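Local coordinates for protein EXOU (Pseudomonas aeruginosa, PDB 4AKX) that is a type III secretion toxin that carries a patatin-like phospholipase domain, binds the chaperone SpcU and probably attacks phospholipids of host-cell membranes, at residues L624-V628 with A651-R655; S137-D141 with K424-Q428; D455-L459 with E529-W533; T258-M262 with M321-P325; L494-V499 with D545-L549. All blocks are in the same frame, centred on the assembly; numbering follows the deposited sequence.

Contact 1: residues L624-V628 with A651-R655; sequences LNDIV and AKAWR
Two helices of the C-terminal helical region of ExoU pack as a near-antiparallel pair. Residues 624-628 (helix 617-630) and 651-655 (helix 646-656) both keep helical backbone angles, and their segment axes approach to 9.6 Å at a signed crossing angle of -148°. The closest backbone point is Leu624 against Ala651, with CA atoms 5.8 Å apart, a spacing that the small alanine allows. Leu624 (chi1 m) opens the first segment and points toward the partner helix: its CD2 lies 4.2 Å from Trp654 CB and 4.4 Å from Ala651 CB, and its CD1 reaches 3.8 Å from Arg655 CA. The indole of Trp654 leads away, onto Ile578 and Ile582 of helix 561-591. Asn625 leaves its helix sideways, but chi1 m brings the amide round to the arginine. Asp626 is out of reach of the second segment and forms a salt bridge with Arg606. Ile627, on the same side as Leu624, sets CG2 4.4 Å from Ala651 CB and also rests on Ile587, so the apolar side of the pair faces helix 561-591. Val628 (chi1 t) covers aliphatic carbon, its CG2 3.9 Å from Lys652 CG. At the border Arg655, extended through chi1 t and chi2 t and bent at chi3 p, lays its guanidinium alongside Asn625 and Val628, where Arg655 NH1 donates a weak 3.4 Å hydrogen bond to Asn625 OD1.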
# COMPACT_ATOMS: atom_id res chain seq x y z
N LEU B 624 -19.94 -10.67 -3.82
CA LEU B 624 -20.17 -10.58 -5.25
C LEU B 624 -20.05 -9.16 -5.77
O LEU B 624 -19.52 -8.94 -6.85
CB LEU B 624 -21.55 -11.15 -5.58
CG LEU B 624 -21.95 -12.49 -4.91
CD1 LEU B 624 -23.44 -12.55 -4.61
CD2 LEU B 624 -21.55 -13.69 -5.75
N ASN B 625 -20.52 -8.18 -5.01
CA ASN B 625 -20.38 -6.81 -5.50
C ASN B 625 -18.93 -6.43 -5.60
O ASN B 625 -18.53 -5.75 -6.57
CB ASN B 625 -21.12 -5.81 -4.64
CG ASN B 625 -22.58 -6.12 -4.52
OD1 ASN B 625 -23.31 -6.13 -5.51
ND2 ASN B 625 -23.04 -6.36 -3.29
N ASP B 626 -18.11 -6.87 -4.62
CA ASP B 626 -16.68 -6.53 -4.65
C ASP B 626 -16.09 -6.94 -6.00
O ASP B 626 -15.44 -6.12 -6.68
CB ASP B 626 -15.92 -7.15 -3.48
CG ASP B 626 -16.05 -6.31 -2.18
OD1 ASP B 626 -16.82 -5.31 -2.14
OD2 ASP B 626 -15.37 -6.67 -1.18
N ILE B 627 -16.46 -8.13 -6.44
CA ILE B 627 -16.20 -8.64 -7.78
C ILE B 627 -16.78 -7.84 -8.96
O ILE B 627 -16.06 -7.49 -9.88
CB ILE B 627 -16.63 -10.10 -7.86
CG1 ILE B 627 -15.75 -10.91 -6.95
CG2 ILE B 627 -16.52 -10.64 -9.27
CD1 ILE B 627 -16.07 -12.38 -6.96
N VAL B 628 -18.08 -7.60 -8.97
CA VAL B 628 -18.63 -6.76 -10.03
C VAL B 628 -17.87 -5.44 -10.12
O VAL B 628 -17.55 -4.99 -11.20
CB VAL B 628 -20.14 -6.50 -9.83
CG1 VAL B 628 -20.59 -5.29 -10.64
CG2 VAL B 628 -20.94 -7.73 -10.21
N ALA B 651 -21.54 -13.72 -11.56
CA ALA B 651 -21.77 -13.16 -10.24
C ALA B 651 -23.11 -12.41 -10.21
O ALA B 651 -23.96 -12.68 -9.36
CB ALA B 651 -20.62 -12.26 -9.81
N LYS B 652 -23.33 -11.51 -11.15
CA LYS B 652 -24.60 -10.79 -11.19
C LYS B 652 -25.76 -11.78 -11.01
O LYS B 652 -26.68 -11.56 -10.21
CB LYS B 652 -24.74 -9.99 -12.49
CG LYS B 652 -23.94 -8.70 -12.47
CD LYS B 652 -23.89 -8.06 -13.85
CE LYS B 652 -23.33 -6.65 -13.81
NZ LYS B 652 -23.72 -5.85 -15.00
N ALA B 653 -25.68 -12.90 -11.70
CA ALA B 653 -26.74 -13.89 -11.65
C ALA B 653 -26.97 -14.43 -10.23
O ALA B 653 -28.12 -14.64 -9.82
CB ALA B 653 -26.46 -15.02 -12.63
N TRP B 654 -25.89 -14.68 -9.50
CA TRP B 654 -26.01 -15.17 -8.14
C TRP B 654 -26.59 -14.14 -7.22
O TRP B 654 -27.35 -14.46 -6.33
CB TRP B 654 -24.67 -15.70 -7.62
CG TRP B 654 -24.59 -17.19 -7.82
CD1 TRP B 654 -24.07 -17.87 -8.92
CD2 TRP B 654 -25.14 -18.21 -6.95
NE1 TRP B 654 -24.24 -19.23 -8.77
CE2 TRP B 654 -24.89 -19.49 -7.61
CE3 TRP B 654 -25.80 -18.20 -5.73
CZ2 TRP B 654 -25.28 -20.70 -7.04
CZ3 TRP B 654 -26.17 -19.42 -5.16
CH2 TRP B 654 -25.92 -20.64 -5.81
N ARG B 655 -26.27 -12.88 -7.48
CA ARG B 655 -26.64 -11.80 -6.59
C ARG B 655 -28.15 -11.55 -6.56
O ARG B 655 -28.70 -11.15 -5.52
CB ARG B 655 -25.92 -10.54 -7.02
CG ARG B 655 -26.05 -9.37 -6.08
CD ARG B 655 -25.36 -8.17 -6.70
NE ARG B 655 -26.08 -7.69 -7.87
CZ ARG B 655 -25.59 -6.85 -8.79
NH1 ARG B 655 -24.33 -6.40 -8.69
NH2 ARG B 655 -26.35 -6.48 -9.81

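Contact 2: residues S137-D141 with K424-Q428; sequences SDKMD and KAHLQ
A helix end in the patatin-like phospholipase domain meets a helix from much later in the chain through polar side chains. Residues 137-141 span the turn between helix 130-137 and helix 140-146, and Asp141 N bonds to Ser137 O at 2.8 Å. Residues 424-428 are a regular turn near the start of helix 423-441, closed by Gln428 N to Lys424 O at 3.0 Å. The backbones stay well apart, the nearest CA atoms being those of Asp138 and Lys424 at 8.7 Å, so long side chains must span the gap. The electrostatic part centres on Lys424, with chi1 p and chi4 p. Its NZ forms a long salt bridge, 3.7 Å, with Asp138 OD1, whose carboxylate swings in from a sideways CB with chi1 m; the same NZ is hydrogen-bonded to Asp421 O. Asp141 (chi1 p) adds a second carboxylate beside the lysine, favouring a cation here. The looser polar contacts belong to Gln428, extended with chi1 m and chi2 t. Its NE2 gives a weak hydrogen bond to Ala90 O, in the loop before helix 93-102, a region that in patatin-like enzymes carries the glycine-rich oxyanion-hole sequence. Ser137 OG, bonded to Lys134 O, lies 3.8 Å from Gln428 NE2, and both residues touch Pro93. Beside the lysine, Asp141 OD2 comes to 3.3 Å from Lys424 CE.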
# COMPACT_ATOMS: atom_id res chain seq x y z
N SER B 137 -5.62 -55.51 -13.65
CA SER B 137 -4.75 -54.37 -13.93
C SER B 137 -3.58 -54.79 -14.80
O SER B 137 -2.86 -53.95 -15.33
CB SER B 137 -4.23 -53.75 -12.63
OG SER B 137 -3.19 -54.54 -12.07
N ASP B 138 -3.38 -56.10 -14.92
CA ASP B 138 -2.32 -56.66 -15.75
C ASP B 138 -2.83 -56.98 -17.16
O ASP B 138 -2.08 -57.43 -18.03
CB ASP B 138 -1.72 -57.92 -15.10
CG ASP B 138 -1.22 -57.66 -13.68
OD1 ASP B 138 -0.77 -56.53 -13.38
OD2 ASP B 138 -1.28 -58.61 -12.86
N LYS B 139 -4.13 -56.78 -17.36
CA LYS B 139 -4.73 -56.73 -18.70
C LYS B 139 -5.36 -55.36 -18.88
O LYS B 139 -6.00 -55.09 -19.91
CB LYS B 139 -5.79 -57.81 -18.87
CG LYS B 139 -5.33 -59.20 -18.48
CD LYS B 139 -6.51 -60.17 -18.45
CE LYS B 139 -6.41 -61.11 -17.26
NZ LYS B 139 -7.29 -62.30 -17.45
N MSE B 140 -5.19 -54.51 -17.84
CA MSE B 140 -5.70 -53.15 -17.83
C MSE B 140 -4.60 -52.20 -18.18
O MSE B 140 -4.83 -51.18 -18.84
CB MSE B 140 -6.22 -52.85 -16.42
CG MSE B 140 -6.73 -51.42 -16.24
SE MSE B 140 -8.70 -51.34 -16.66
CE MSE B 140 -9.00 -53.32 -16.90
N ASP B 141 -3.38 -52.52 -17.73
CA ASP B 141 -2.22 -51.67 -18.03
C ASP B 141 -1.84 -51.71 -19.52
O ASP B 141 -1.06 -50.86 -20.00
CB ASP B 141 -1.02 -52.00 -17.12
CG ASP B 141 -0.35 -53.32 -17.46
OD1 ASP B 141 -1.05 -54.29 -17.85
OD2 ASP B 141 0.89 -53.39 -17.32
N LYS B 424 6.15 -52.73 -13.61
CA LYS B 424 4.84 -52.53 -12.99
C LYS B 424 4.74 -53.26 -11.65
O LYS B 424 4.11 -52.76 -10.72
CB LYS B 424 3.70 -52.96 -13.92
CG LYS B 424 3.29 -54.41 -13.80
CD LYS B 424 1.90 -54.65 -14.37
CE LYS B 424 1.88 -55.82 -15.35
NZ LYS B 424 2.55 -57.05 -14.82
N ALA B 425 5.37 -54.44 -11.56
CA ALA B 425 5.51 -55.16 -10.29
C ALA B 425 6.31 -54.32 -9.27
O ALA B 425 5.81 -54.01 -8.18
CB ALA B 425 6.15 -56.52 -10.50
N HIS B 426 7.53 -53.94 -9.65
CA HIS B 426 8.37 -53.01 -8.86
C HIS B 426 7.54 -51.92 -8.22
O HIS B 426 7.68 -51.64 -7.03
CB HIS B 426 9.42 -52.39 -9.76
CG HIS B 426 10.41 -51.52 -9.04
ND1 HIS B 426 10.63 -50.24 -9.39
CD2 HIS B 426 11.25 -51.79 -7.96
CE1 HIS B 426 11.59 -49.72 -8.60
NE2 HIS B 426 11.96 -50.66 -7.72
N LEU B 427 6.67 -51.32 -9.02
CA LEU B 427 5.80 -50.25 -8.57
C LEU B 427 4.73 -50.74 -7.60
O LEU B 427 4.36 -50.02 -6.68
CB LEU B 427 5.18 -49.54 -9.77
CG LEU B 427 6.03 -48.39 -10.35
CD1 LEU B 427 7.53 -48.69 -10.42
CD2 LEU B 427 5.48 -47.93 -11.70
N GLN B 428 4.26 -51.96 -7.79
CA GLN B 428 3.33 -52.57 -6.84
C GLN B 428 4.05 -53.05 -5.56
O GLN B 428 3.41 -53.56 -4.64
CB GLN B 428 2.55 -53.72 -7.48
CG GLN B 428 1.55 -53.30 -8.55
CD GLN B 428 1.10 -54.47 -9.44
OE1 GLN B 428 1.62 -55.58 -9.34
NE2 GLN B 428 0.13 -54.21 -10.31

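Contact 3: residues D455-L459 with E529-W533; sequences DEALL and ERLAW
Asp455 and Arg530 form a two-pronged salt bridge between helix 454-459 and helix 528-537 of the middle helical domain. Arg530 NE donates to Asp455 OD2 at 3.0 Å, and Arg530 NH2 reaches Asp455 OD1 at a weak 3.4 Å. The carboxylate therefore meets the guanidinium at its edge, presented by Asp455 chi1 t and an arginine extended after chi1 m; Asp526 forms a second salt bridge with Arg530 NH1. The segments run nearly parallel, 12° apart, with axes 10.5 Å from each other, and the CA register pairs Glu456 with Glu529 at 6.5 Å and Leu459 with Trp533 at 7.3 Å. Leu459 (chi1 m, chi2 t) fills the space between the helices. Its CD1 lies 3.8 Å from Arg530 CG, while its CD2 makes a CH-pi contact over the face of Trp533, 3.6 Å from the centroid of the five-membered ring. Trp533, with chi1 t, also meets Phe483 of helix 474-502, on which Arg530 also rests. Glu456 OE2 and Glu529 OE2, both acceptors, lie 3.1 Å apart, a like-charge approach that is unfavourable if both are ionised. The favourable chemistry between the two segments is the Asp455-Arg530 bridge and the Leu459-Trp533 packing.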
# COMPACT_ATOMS: atom_id res chain seq x y z
N ASP B 455 -15.63 -29.72 31.01
CA ASP B 455 -16.90 -29.96 30.33
C ASP B 455 -16.92 -29.66 28.85
O ASP B 455 -17.59 -30.37 28.09
CB ASP B 455 -18.04 -29.22 30.98
CG ASP B 455 -19.41 -29.84 30.62
OD1 ASP B 455 -19.63 -31.06 30.87
OD2 ASP B 455 -20.27 -29.10 30.09
N GLU B 456 -16.20 -28.62 28.42
CA GLU B 456 -16.05 -28.41 26.98
C GLU B 456 -15.43 -29.64 26.30
O GLU B 456 -15.90 -30.06 25.26
CB GLU B 456 -15.27 -27.13 26.65
CG GLU B 456 -16.10 -25.86 26.81
CD GLU B 456 -15.27 -24.57 26.99
OE1 GLU B 456 -14.39 -24.33 26.13
OE2 GLU B 456 -15.53 -23.78 27.96
N ALA B 457 -14.41 -30.25 26.91
CA ALA B 457 -13.71 -31.36 26.25
C ALA B 457 -14.50 -32.67 26.32
O ALA B 457 -14.47 -33.49 25.41
CB ALA B 457 -12.30 -31.51 26.79
N LEU B 458 -15.28 -32.83 27.38
CA LEU B 458 -16.23 -33.94 27.45
C LEU B 458 -17.37 -33.70 26.46
O LEU B 458 -17.94 -34.65 25.93
CB LEU B 458 -16.75 -34.13 28.88
CG LEU B 458 -15.65 -34.40 29.94
CD1 LEU B 458 -16.18 -34.77 31.31
CD2 LEU B 458 -14.71 -35.48 29.45
N LEU B 459 -17.65 -32.45 26.14
CA LEU B 459 -18.65 -32.23 25.07
C LEU B 459 -18.15 -32.65 23.71
O LEU B 459 -18.90 -33.17 22.92
CB LEU B 459 -19.19 -30.81 25.06
CG LEU B 459 -20.27 -30.60 26.13
CD1 LEU B 459 -20.46 -29.11 26.45
CD2 LEU B 459 -21.57 -31.35 25.80
N GLU B 529 -21.59 -23.17 26.38
CA GLU B 529 -20.99 -24.31 25.69
C GLU B 529 -21.99 -25.39 25.38
O GLU B 529 -21.94 -25.99 24.30
CB GLU B 529 -19.85 -24.89 26.52
CG GLU B 529 -18.56 -24.11 26.34
CD GLU B 529 -18.48 -22.77 27.08
OE1 GLU B 529 -19.17 -22.58 28.12
OE2 GLU B 529 -17.69 -21.91 26.64
N ARG B 530 -22.91 -25.64 26.32
CA ARG B 530 -23.88 -26.73 26.21
C ARG B 530 -25.06 -26.38 25.31
O ARG B 530 -25.62 -27.25 24.66
CB ARG B 530 -24.42 -27.08 27.58
CG ARG B 530 -23.45 -27.81 28.46
CD ARG B 530 -24.07 -28.14 29.80
NE ARG B 530 -23.18 -28.97 30.58
CZ ARG B 530 -23.54 -29.62 31.67
NH1 ARG B 530 -24.80 -29.51 32.15
NH2 ARG B 530 -22.65 -30.38 32.30
N LEU B 531 -25.50 -25.13 25.38
CA LEU B 531 -26.46 -24.58 24.43
C LEU B 531 -25.95 -24.72 23.00
O LEU B 531 -26.71 -25.08 22.12
CB LEU B 531 -26.68 -23.09 24.74
CG LEU B 531 -27.72 -22.32 23.94
CD1 LEU B 531 -29.10 -22.99 24.03
CD2 LEU B 531 -27.82 -20.92 24.47
N ALA B 532 -24.67 -24.41 22.75
CA ALA B 532 -24.12 -24.61 21.44
C ALA B 532 -24.23 -26.11 21.06
O ALA B 532 -24.61 -26.44 19.94
CB ALA B 532 -22.70 -24.15 21.41
N TRP B 533 -23.97 -27.00 22.01
CA TRP B 533 -23.92 -28.43 21.71
C TRP B 533 -25.32 -28.91 21.39
O TRP B 533 -25.55 -29.64 20.40
CB TRP B 533 -23.28 -29.21 22.88
CG TRP B 533 -23.16 -30.72 22.68
CD1 TRP B 533 -22.08 -31.42 22.17
CD2 TRP B 533 -24.16 -31.75 23.01
NE1 TRP B 533 -22.35 -32.78 22.14
CE2 TRP B 533 -23.58 -33.04 22.62
CE3 TRP B 533 -25.44 -31.73 23.53
CZ2 TRP B 533 -24.24 -34.23 22.80
CZ3 TRP B 533 -26.11 -32.96 23.72
CH2 TRP B 533 -25.53 -34.16 23.35

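Contact 4: residues T258-M262 with M321-P325; sequences TGTAM and MINVP
This contact lays a loop of irregular backbone across one side of strand 254-263 in the central mixed sheet of the phospholipase domain, by van der Waals packing alone. Residues 258-262 are extended, and their side chains alternate, Thr258 and Thr260 toward the loop and Ala261 away. The nearest CA atoms are those of Thr260 and Val324, 6.1 Å apart. Val324 (chi1 t) points at the strand: its CG1 lies 3.9 Å from Thr258 OG1, and its CG2 lies 4.0 Å from both Gly259 CA and Thr260 CG2. Thr260 (chi1 t) also places OG1 3.7 Å from Met321 CE. At the exposed end the selenomethionines Met262 and Met321 meet SE to SE at 3.8 Å. Ile322 turns away toward the putative nucleophile elbow, while Thr258 bonds through its backbone to Gly113 on the adjacent strand 110-114. Such a loop, following an Asp-Gly-Gly sequence, is characteristic of the patatin fold; in patatin-like enzymes the aspartate of such a sequence is the partner of the catalytic serine, and it probably is here.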
# COMPACT_ATOMS: atom_id res chain seq x y z
N THR B 258 -14.33 -37.14 -9.21
CA THR B 258 -14.25 -35.72 -9.54
C THR B 258 -13.50 -35.56 -10.86
O THR B 258 -12.78 -36.48 -11.28
CB THR B 258 -13.63 -34.83 -8.39
OG1 THR B 258 -12.36 -35.35 -7.96
CG2 THR B 258 -14.55 -34.77 -7.18
N GLY B 259 -13.72 -34.43 -11.54
CA GLY B 259 -13.06 -34.13 -12.81
C GLY B 259 -13.20 -32.66 -13.14
O GLY B 259 -14.14 -32.02 -12.70
N THR B 260 -12.26 -32.12 -13.92
CA THR B 260 -12.22 -30.69 -14.19
C THR B 260 -12.25 -30.38 -15.69
O THR B 260 -11.24 -30.53 -16.37
CB THR B 260 -10.95 -30.05 -13.58
OG1 THR B 260 -10.79 -28.72 -14.10
CG2 THR B 260 -9.71 -30.88 -13.92
N ALA B 261 -13.39 -29.94 -16.21
CA ALA B 261 -13.53 -29.71 -17.66
C ALA B 261 -13.31 -28.26 -18.00
O ALA B 261 -13.93 -27.39 -17.41
CB ALA B 261 -14.89 -30.17 -18.16
N MSE B 262 -12.41 -28.02 -18.96
CA MSE B 262 -12.28 -26.69 -19.59
C MSE B 262 -13.53 -26.39 -20.36
O MSE B 262 -13.95 -27.17 -21.19
CB MSE B 262 -11.13 -26.68 -20.59
CG MSE B 262 -9.78 -26.94 -19.93
SE MSE B 262 -8.91 -25.26 -19.34
CE MSE B 262 -8.63 -24.33 -21.06
N MSE B 321 -2.68 -28.33 -14.62
CA MSE B 321 -4.14 -28.11 -14.65
C MSE B 321 -4.96 -29.38 -14.58
O MSE B 321 -6.08 -29.36 -14.05
CB MSE B 321 -4.51 -27.30 -15.89
CG MSE B 321 -4.87 -28.19 -17.08
SE MSE B 321 -6.73 -27.86 -17.66
CE MSE B 321 -7.68 -27.95 -15.93
N ILE B 322 -4.43 -30.48 -15.12
CA ILE B 322 -5.13 -31.78 -15.08
C ILE B 322 -5.50 -32.16 -13.65
O ILE B 322 -6.41 -32.96 -13.42
CB ILE B 322 -4.32 -32.92 -15.77
CG1 ILE B 322 -5.15 -34.22 -15.80
CG2 ILE B 322 -2.95 -33.11 -15.10
CD1 ILE B 322 -4.44 -35.43 -16.38
N ASN B 323 -4.79 -31.57 -12.70
CA ASN B 323 -5.10 -31.76 -11.31
C ASN B 323 -6.39 -31.07 -10.88
O ASN B 323 -6.54 -29.85 -11.03
CB ASN B 323 -3.94 -31.32 -10.42
CG ASN B 323 -2.99 -32.45 -10.11
OD1 ASN B 323 -3.05 -33.52 -10.72
ND2 ASN B 323 -2.09 -32.22 -9.14
N VAL B 324 -7.33 -31.87 -10.39
CA VAL B 324 -8.35 -31.41 -9.47
C VAL B 324 -7.62 -31.18 -8.15
O VAL B 324 -7.12 -32.13 -7.55
CB VAL B 324 -9.42 -32.49 -9.26
CG1 VAL B 324 -10.61 -31.95 -8.48
CG2 VAL B 324 -9.88 -33.07 -10.59
N PRO B 325 -7.52 -29.92 -7.71
CA PRO B 325 -6.83 -29.66 -6.43
C PRO B 325 -7.31 -30.61 -5.31
O PRO B 325 -8.52 -30.80 -5.12
CB PRO B 325 -7.22 -28.22 -6.11
CG PRO B 325 -7.58 -27.62 -7.44
CD PRO B 325 -8.17 -28.72 -8.25

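Contact 5: residues L494-V499 with D545-L549; sequences LTVAIV and DHQQL
Ile498 is the knob of a knobs-into-holes contact, seated among Asp545, His546, Gln548 and Leu549 where, in the middle helical domain, residues 494-499 (helix 474-502) and 545-549 (helix 544-552) cross at 65° with segment axes 9.7 Å apart. Its chi1 m, chi2 t conformer drives CD1 into the hole, 3.2 Å from Asp545 O, 4.0 Å from Leu549 CB and 4.1 Å from His546 CD2 at the edge of the imidazole. His546 (chi1 m) brings NE2 to 3.2 Å from Thr495 OG1 and 4.1 Å from Leu494 CD2. Thr495, with chi1 m, hydrogen-bonds back to Phe491 O, as helical threonines often do. Backbones come closest at Thr495 and Asp545, CA atoms 6.5 Å apart. Asp545 (chi1 m) points at the first helix, its OD2 3.3 Å from both Thr495 CG2 and Val499 CG2, the latter at the exposed border. Leu494 (chi1 t, chi2 p) continues onto Ala517 and Ile498 onto Met514, so this side of helix 474-502 packs against both helix 544-552 and helix 512-524.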
# COMPACT_ATOMS: atom_id res chain seq x y z
N LEU B 494 -38.84 -35.44 22.32
CA LEU B 494 -39.18 -34.47 21.31
C LEU B 494 -39.54 -35.09 19.98
O LEU B 494 -40.29 -34.51 19.23
CB LEU B 494 -38.02 -33.51 21.10
CG LEU B 494 -38.18 -32.43 20.04
CD1 LEU B 494 -39.30 -31.48 20.42
CD2 LEU B 494 -36.86 -31.67 19.87
N THR B 495 -38.94 -36.22 19.66
CA THR B 495 -39.18 -36.87 18.36
C THR B 495 -40.54 -37.57 18.34
O THR B 495 -41.25 -37.55 17.32
CB THR B 495 -38.07 -37.86 18.02
OG1 THR B 495 -36.82 -37.16 18.06
CG2 THR B 495 -38.26 -38.41 16.65
N VAL B 496 -40.90 -38.16 19.49
CA VAL B 496 -42.23 -38.74 19.67
C VAL B 496 -43.30 -37.69 19.47
O VAL B 496 -44.36 -37.98 18.97
CB VAL B 496 -42.40 -39.26 21.10
CG1 VAL B 496 -43.82 -39.72 21.35
CG2 VAL B 496 -41.41 -40.36 21.35
N ALA B 497 -43.02 -36.48 19.92
CA ALA B 497 -43.93 -35.36 19.75
C ALA B 497 -44.11 -34.98 18.26
O ALA B 497 -45.23 -35.10 17.70
CB ALA B 497 -43.43 -34.18 20.56
N ILE B 498 -43.01 -34.57 17.63
CA ILE B 498 -43.03 -34.29 16.22
C ILE B 498 -43.81 -35.35 15.45
O ILE B 498 -44.67 -35.00 14.65
CB ILE B 498 -41.62 -34.13 15.60
CG1 ILE B 498 -40.94 -32.87 16.10
CG2 ILE B 498 -41.70 -33.97 14.09
CD1 ILE B 498 -39.45 -32.96 15.98
N VAL B 499 -43.54 -36.64 15.68
CA VAL B 499 -44.17 -37.71 14.88
C VAL B 499 -45.67 -37.83 15.13
O VAL B 499 -46.46 -37.83 14.19
CB VAL B 499 -43.47 -39.10 15.03
CG1 VAL B 499 -44.33 -40.20 14.42
CG2 VAL B 499 -42.09 -39.10 14.37
N ASP B 545 -36.74 -35.82 11.40
CA ASP B 545 -37.83 -35.32 12.24
C ASP B 545 -37.49 -34.01 12.88
O ASP B 545 -38.32 -33.12 13.00
CB ASP B 545 -38.17 -36.32 13.32
CG ASP B 545 -38.93 -37.48 12.78
OD1 ASP B 545 -39.47 -37.36 11.65
OD2 ASP B 545 -38.99 -38.52 13.47
N HIS B 546 -36.28 -33.91 13.37
CA HIS B 546 -35.79 -32.66 13.84
C HIS B 546 -35.79 -31.68 12.71
O HIS B 546 -36.42 -30.65 12.83
CB HIS B 546 -34.43 -32.83 14.47
CG HIS B 546 -34.47 -33.58 15.76
ND1 HIS B 546 -33.35 -34.01 16.39
CD2 HIS B 546 -35.55 -33.96 16.57
CE1 HIS B 546 -33.70 -34.60 17.56
NE2 HIS B 546 -35.05 -34.57 17.66
N GLN B 547 -35.17 -32.02 11.58
CA GLN B 547 -35.20 -31.11 10.40
C GLN B 547 -36.64 -30.72 10.06
O GLN B 547 -36.89 -29.66 9.50
CB GLN B 547 -34.54 -31.71 9.14
CG GLN B 547 -33.05 -31.96 9.23
CD GLN B 547 -32.29 -30.76 9.74
OE1 GLN B 547 -32.14 -29.78 9.04
NE2 GLN B 547 -31.80 -30.84 11.01
N GLN B 548 -37.60 -31.58 10.40
CA GLN B 548 -38.96 -31.30 9.99
C GLN B 548 -39.36 -30.07 10.75
O GLN B 548 -39.99 -29.17 10.21
CB GLN B 548 -39.90 -32.49 10.28
CG GLN B 548 -41.32 -32.29 9.75
CD GLN B 548 -42.24 -33.52 9.91
OE1 GLN B 548 -43.47 -33.37 9.99
NE2 GLN B 548 -41.65 -34.72 9.93
N LEU B 549 -38.93 -30.00 12.01
CA LEU B 549 -39.35 -28.95 12.91
C LEU B 549 -38.60 -27.65 12.65
O LEU B 549 -39.18 -26.59 12.73
CB LEU B 549 -39.11 -29.38 14.33
CG LEU B 549 -39.10 -28.22 15.32
CD1 LEU B 549 -40.54 -27.93 15.73
CD2 LEU B 549 -38.25 -28.53 16.54

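In the fold
None of the five contacts touches another. Contact 2 has the largest share of buried residues, yet is polar and sparse, joining the phospholipase region to a helix some 280 residues later. Contact 4, whose segments fall between those of contact 2 in sequence, is apolar and the only one that uses a strand. Contacts 1, 3 and 5 pack helix on helix: antiparallel, nearly parallel and steeply crossed. Contacts 3 and 5 alternate along the chain within the middle domain and both involve helix 474-502. Contact 3, at the surface, combines a salt bridge with leucine-indole packing; contact 1 relies mainly on aliphatic side chains, while contact 5 sets one isoleucine knob among mostly polar neighbours.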